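Local coordinates for uncharacterized protein (Burkholderia pseudomallei K96243, PDB 3WX6), which forms hexameric rings that probably stack into the inner tube of the type VI secretion system, through which effectors are thought to be delivered, at residues Glu47-Thr50 with Pro51-Ala55. Residues are numbered along the deposited sequence; the frame is centred on the assembly and turned at random.
Sequences EGLT and PAAAA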
loop_
_atom_site.group_PDB
_atom_site.type_symbol
_atom_site.label_atom_id
_atom_site.label_comp_id
_atom_site.label_asym_id
_atom_site.label_seq_id
_atom_site.Cartn_x
_atom_site.Cartn_y
_atom_site.Cartn_z
ATOM N N GLU A 47 28.856 -21.684 -15.909
ATOM C CA GLU A 47 29.919 -22.657 -16.159
ATOM C C GLU A 47 31.206 -22.299 -15.422
ATOM O O GLU A 47 31.752 -21.204 -15.595
ATOM C CB GLU A 47 30.197 -22.770 -17.664
ATOM C CG GLU A 47 31.135 -23.907 -18.075
ATOM C CD GLU A 47 30.597 -25.299 -17.807
ATOM O OE1 GLU A 47 29.388 -25.442 -17.527
ATOM O OE2 GLU A 47 31.396 -26.260 -17.883
ATOM N N GLY A 48 31.682 -23.227 -14.596
ATOM C CA GLY A 48 32.909 -23.033 -13.841
ATOM C C GLY A 48 32.790 -22.212 -12.569
ATOM O O GLY A 48 33.796 -21.907 -11.932
ATOM N N LEU A 49 31.565 -21.847 -12.203
ATOM C CA LEU A 49 31.318 -21.060 -10.997
ATOM C C LEU A 49 30.976 -21.931 -9.788
ATOM O O LEU A 49 30.194 -22.876 -9.894
ATOM C CB LEU A 49 30.187 -20.057 -11.248
ATOM C CG LEU A 49 30.019 -18.950 -10.201
ATOM C CD1 LEU A 49 31.252 -18.051 -10.139
ATOM C CD2 LEU A 49 28.767 -18.135 -10.470
ATOM N N THR A 50 31.574 -21.604 -8.646
ATOM C CA THR A 50 31.261 -22.279 -7.393
ATOM C C THR A 50 29.909 -21.811 -6.877
ATOM O O THR A 50 29.601 -20.621 -6.953
ATOM C CB THR A 50 32.328 -22.009 -6.315
ATOM O OG1 THR A 50 32.421 -20.598 -6.071
ATOM C CG2 THR A 50 33.682 -22.534 -6.776
ATOM N N PRO A 51 29.088 -22.748 -6.370
ATOM C CA PRO A 51 27.774 -22.430 -5.802
ATOM C C PRO A 51 27.808 -21.262 -4.826
ATOM O O PRO A 51 26.878 -20.456 -4.820
ATOM C CB PRO A 51 27.382 -23.724 -5.092
ATOM C CG PRO A 51 28.005 -24.776 -5.929
ATOM C CD PRO A 51 29.328 -24.202 -6.384
ATOM N N ALA A 52 28.852 -21.186 -4.007
ATOM C CA ALA A 52 28.995 -20.090 -3.058
ATOM C C ALA A 52 29.086 -18.721 -3.734
ATOM O O ALA A 52 28.517 -17.743 -3.248
ATOM C CB ALA A 52 30.212 -20.315 -2.187
ATOM N N ALA A 53 29.796 -18.654 -4.856
ATOM C CA ALA A 53 29.986 -17.384 -5.547
ATOM C C ALA A 53 28.712 -16.947 -6.252
ATOM O O ALA A 53 28.487 -15.756 -6.447
ATOM C CB ALA A 53 31.132 -17.485 -6.533
ATOM N N ALA A 54 27.884 -17.912 -6.640
ATOM C CA ALA A 54 26.617 -17.611 -7.299
ATOM C C ALA A 54 25.572 -17.200 -6.278
ATOM O O ALA A 54 24.646 -16.455 -6.588
ATOM C CB ALA A 54 26.131 -18.802 -8.098
ATOM N N ALA A 55 25.720 -17.701 -5.059
ATOM C CA ALA A 55 24.729 -17.453 -4.028
ATOM C C ALA A 55 25.003 -16.148 -3.293
ATOM O O ALA A 55 26.091 -15.575 -3.385
ATOM C CB ALA A 55 24.686 -18.609 -3.052
#
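Leu49 opens the contact by reaching forward past the start of the short helix 51-54 to meet its alanines, a worked example, on a small scale, of how the residue before an N-cap can pin the first turn. A chi1 of -167° swings CG away from the backbone N, and chi2 of 63° then splits the branches: CD1 lies 3.7 Å from CB of Ala53, and CD2 lies 3.6 Å from CB of Ala54. The second of these pairs, N' with N4, makes a small hydrophobic staple. Ala54 also touches Pro42 and Leu45 of the loop that leads in from strand 36-40.

Thr50 follows as the N-cap. A chi1 of 59° brings OG1 within 3.5 Å of Ala53 N, from which it accepts a weak capping bond. Its carbonyl oxygen does more of the work: Ala54 N donates to Thr50 O at 3.2 Å, and Ala53 N adds a weak, bent bond to that oxygen at 2.9 Å. Pro51, having no N-H to offer, occupies the first helical position, and its ring packs on Arg79 of a neighbouring subunit.

This is an N-capped single helical turn with proline at N1 and a hydrophobic staple from Leu49 to Ala54, placed in the Hcp fold in the connection between the neighbouring antiparallel strands 36-40 and 56-63.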